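Local structure of peptidase S9 prolyl oligopeptidase catalytic domain-containing protein (Pyrococcus horikoshii, 4HXF) at residues 408-416 with 437-448. The protein is probably a serine peptidase of the prolyl oligopeptidase family, an acylaminoacyl peptidase that assembles into a self-compartmentalizing hexamer. Residues are numbered along the deposited sequence; the frame is centred on the assembly and turned at random.
Sequences YYIVYVNPR and DFQDILNGIEEF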
# COMPACT_ATOMS: atom_id res chain seq x y z
N TYR A 408 31.99 40.35 1.94
CA TYR A 408 31.22 41.56 1.58
C TYR A 408 30.97 42.50 2.77
O TYR A 408 30.68 42.04 3.86
CB TYR A 408 29.84 41.26 0.96
CG TYR A 408 29.77 40.39 -0.28
CD1 TYR A 408 29.98 39.01 -0.24
CD2 TYR A 408 29.57 40.98 -1.53
CE1 TYR A 408 30.00 38.22 -1.37
CE2 TYR A 408 29.58 40.16 -2.68
CZ TYR A 408 29.74 38.84 -2.59
OH TYR A 408 29.71 38.08 -3.73
N TYR A 409 31.13 43.79 2.51
CA TYR A 409 30.49 44.78 3.38
C TYR A 409 28.99 44.60 3.28
O TYR A 409 28.45 44.37 2.20
CB TYR A 409 30.81 46.21 2.95
CG TYR A 409 32.14 46.74 3.47
CD1 TYR A 409 33.28 46.64 2.67
CD2 TYR A 409 32.24 47.36 4.71
CE1 TYR A 409 34.48 47.23 3.07
CE2 TYR A 409 33.43 47.91 5.14
CZ TYR A 409 34.55 47.83 4.30
OH TYR A 409 35.71 48.45 4.82
N ILE A 410 28.31 44.82 4.38
CA ILE A 410 26.85 44.82 4.46
C ILE A 410 26.47 46.21 5.02
O ILE A 410 27.07 46.69 6.02
CB ILE A 410 26.37 43.77 5.48
CG1 ILE A 410 27.05 42.40 5.24
CG2 ILE A 410 24.86 43.67 5.53
CD1 ILE A 410 26.79 41.79 3.84
N VAL A 411 25.54 46.86 4.32
CA VAL A 411 25.10 48.19 4.77
C VAL A 411 23.59 48.25 4.74
O VAL A 411 22.94 47.78 3.83
CB VAL A 411 25.75 49.34 3.99
CG1 VAL A 411 25.46 49.37 2.57
CG2 VAL A 411 25.35 50.73 4.64
N TYR A 412 23.01 48.87 5.74
CA TYR A 412 21.55 48.93 5.84
C TYR A 412 21.10 50.09 6.80
O TYR A 412 21.82 50.43 7.76
CB TYR A 412 21.00 47.60 6.33
CG TYR A 412 21.48 47.03 7.67
CD1 TYR A 412 22.58 46.20 7.77
CD2 TYR A 412 20.83 47.35 8.82
CE1 TYR A 412 22.96 45.74 9.00
CE2 TYR A 412 21.21 46.80 10.08
CZ TYR A 412 22.28 45.96 10.09
OH TYR A 412 22.61 45.48 11.35
N VAL A 413 19.97 50.73 6.44
CA VAL A 413 19.52 51.88 7.25
C VAL A 413 18.05 51.74 7.54
O VAL A 413 17.33 50.93 6.95
CB VAL A 413 19.80 53.25 6.51
CG1 VAL A 413 21.30 53.25 6.01
CG2 VAL A 413 18.77 53.52 5.30
N ASN A 414 17.57 52.65 8.43
CA ASN A 414 16.11 52.79 8.64
C ASN A 414 15.66 54.12 8.01
O ASN A 414 15.75 55.20 8.64
CB ASN A 414 15.79 52.74 10.13
CG ASN A 414 15.73 51.32 10.68
OD1 ASN A 414 15.33 50.40 9.95
ND2 ASN A 414 16.06 51.12 12.00
N PRO A 415 15.19 54.08 6.76
CA PRO A 415 14.79 55.36 6.14
C PRO A 415 13.48 55.83 6.76
O PRO A 415 12.78 55.04 7.47
CB PRO A 415 14.54 54.98 4.68
CG PRO A 415 14.30 53.54 4.72
CD PRO A 415 15.06 52.90 5.87
N ARG A 416 13.09 57.06 6.52
CA ARG A 416 11.74 57.46 6.89
C ARG A 416 10.70 56.54 6.27
O ARG A 416 10.87 55.92 5.22
CB ARG A 416 11.50 58.94 6.47
CG ARG A 416 11.24 59.16 4.94
CD ARG A 416 11.42 60.63 4.59
NE ARG A 416 12.83 60.99 4.73
CZ ARG A 416 13.30 62.18 4.98
NH1 ARG A 416 12.50 63.25 5.06
NH2 ARG A 416 14.58 62.36 5.12
N ASP A 437 12.48 58.48 0.96
CA ASP A 437 13.03 57.26 1.54
C ASP A 437 14.19 56.69 0.76
O ASP A 437 15.19 56.23 1.31
CB ASP A 437 11.98 56.21 1.94
CG ASP A 437 11.19 55.57 0.75
OD1 ASP A 437 11.23 56.09 -0.38
OD2 ASP A 437 10.50 54.57 1.01
N PHE A 438 14.09 56.70 -0.57
CA PHE A 438 15.17 56.31 -1.41
C PHE A 438 16.37 57.21 -1.28
O PHE A 438 17.48 56.75 -1.21
CB PHE A 438 14.71 56.26 -2.86
CG PHE A 438 15.82 55.85 -3.86
CD1 PHE A 438 16.54 54.68 -3.65
CD2 PHE A 438 16.08 56.61 -4.95
CE1 PHE A 438 17.56 54.29 -4.57
CE2 PHE A 438 17.06 56.26 -5.85
CZ PHE A 438 17.79 55.12 -5.65
N GLN A 439 16.12 58.50 -1.14
CA GLN A 439 17.19 59.45 -0.85
C GLN A 439 17.87 59.13 0.42
O GLN A 439 19.12 59.30 0.53
CB GLN A 439 16.65 60.91 -0.88
CG GLN A 439 16.15 61.32 -2.30
CD GLN A 439 17.20 61.18 -3.43
OE1 GLN A 439 18.34 61.62 -3.28
NE2 GLN A 439 16.81 60.54 -4.56
N ASP A 440 17.11 58.73 1.45
CA ASP A 440 17.72 58.37 2.76
C ASP A 440 18.70 57.20 2.59
O ASP A 440 19.79 57.20 3.16
CB ASP A 440 16.66 57.96 3.79
CG ASP A 440 15.73 59.12 4.23
OD1 ASP A 440 16.08 60.29 4.09
OD2 ASP A 440 14.62 58.75 4.64
N ILE A 441 18.33 56.22 1.78
CA ILE A 441 19.17 55.04 1.51
C ILE A 441 20.47 55.49 0.79
O ILE A 441 21.57 55.22 1.27
CB ILE A 441 18.40 53.97 0.73
CG1 ILE A 441 17.32 53.38 1.66
CG2 ILE A 441 19.40 52.89 0.26
CD1 ILE A 441 16.27 52.58 0.82
N LEU A 442 20.32 56.33 -0.25
CA LEU A 442 21.50 56.90 -0.92
C LEU A 442 22.42 57.70 -0.01
O LEU A 442 23.65 57.56 -0.03
CB LEU A 442 21.12 57.73 -2.12
CG LEU A 442 20.35 57.01 -3.22
CD1 LEU A 442 20.05 58.01 -4.29
CD2 LEU A 442 21.19 55.84 -3.83
N ASN A 443 21.81 58.49 0.88
CA ASN A 443 22.61 59.31 1.79
C ASN A 443 23.32 58.44 2.85
O ASN A 443 24.44 58.76 3.25
CB ASN A 443 21.70 60.38 2.46
CG ASN A 443 21.39 61.53 1.47
OD1 ASN A 443 22.24 61.86 0.64
ND2 ASN A 443 20.22 62.14 1.55
N GLY A 444 22.67 57.35 3.27
CA GLY A 444 23.29 56.41 4.17
C GLY A 444 24.48 55.72 3.57
O GLY A 444 25.52 55.57 4.19
N ILE A 445 24.30 55.33 2.34
CA ILE A 445 25.40 54.68 1.60
C ILE A 445 26.55 55.65 1.46
O ILE A 445 27.69 55.29 1.65
CB ILE A 445 24.93 54.23 0.19
CG1 ILE A 445 23.90 53.19 0.27
CG2 ILE A 445 26.15 53.77 -0.68
CD1 ILE A 445 23.21 52.93 -1.06
N GLU A 446 26.31 56.92 1.15
CA GLU A 446 27.32 57.93 0.96
C GLU A 446 28.10 58.14 2.23
O GLU A 446 29.35 58.16 2.19
CB GLU A 446 26.71 59.22 0.46
CG GLU A 446 27.70 60.28 0.12
CD GLU A 446 27.03 61.66 -0.20
OE1 GLU A 446 27.81 62.53 -0.67
OE2 GLU A 446 25.79 61.86 0.05
N GLU A 447 27.43 58.10 3.36
CA GLU A 447 28.14 58.29 4.61
C GLU A 447 28.97 57.06 4.99
O GLU A 447 30.13 57.19 5.41
CB GLU A 447 27.18 58.67 5.74
CG GLU A 447 27.83 58.79 7.14
CD GLU A 447 28.93 59.85 7.31
OE1 GLU A 447 29.52 59.86 8.40
OE2 GLU A 447 29.23 60.61 6.33
N PHE A 448 28.38 55.87 4.74
CA PHE A 448 29.09 54.64 4.96
C PHE A 448 30.39 54.61 4.14
O PHE A 448 31.47 54.22 4.64
CB PHE A 448 28.18 53.44 4.61
CG PHE A 448 28.97 52.24 4.18
CD1 PHE A 448 29.55 51.43 5.13
CD2 PHE A 448 29.07 51.88 2.86
CE1 PHE A 448 30.34 50.33 4.79
CE2 PHE A 448 29.82 50.74 2.49
CZ PHE A 448 30.48 49.99 3.47
O HOH W 1 10.27 53.82 3.68
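Arg416 and Asp440 form a side-on salt bridge where the loop after strand 409-413 of the alpha/beta-hydrolase sheet meets helix 436-451. The helix packs on the sheet, segment axes 8.5 Å apart, running back obliquely against the strand. Followed outward, Arg416 wraps around one carboxylate oxygen: CB, CG (3.4 Å) and CD all skirt Asp440 OD2, a course set by CG lying between backbone N and carbonyl carbon (chi1 76°) and a bend at chi3. NE donates to OD2 almost straight (172°) and within the guanidinium plane, while Arg416 NH2 reaches Asp440 OD1 at 2.8 Å, that oxygen somewhat out of the plane; both oxygens use syn lone pairs. Because Arg416 N also donates to OD2, from the anti side and tilted out of the carboxylate plane, three bonds fix the carboxylate; Ser358 OG adds one at OD1. Were Asp440 replaced by alanine, NE and the backbone N of Arg416 would probably lose their shared acceptor and NH2 its carboxylate partner, leaving the guanidinium to rely on NH1's salt bridge to Asp360.

Farther back the contact is apolar. Val413 CG2 meets Ile441 CG1 at 3.9 Å, and CG1 faces Gly444 CA, where a side chain would collide. Val411 lies over one face of the Phe448 ring, whose edge meets Tyr409 off-centre in an offset edge-to-face pair (planes 71° apart), Phe448 CZ 3.4 Å from Tyr409 CD2; Glu452 takes the Tyr409 hydroxyl. At the other end, a water donates to both Arg416 O, 2.7 Å away, and Asp437 OD2, which also bonds Tyr467 OH of the inhibitor pocket.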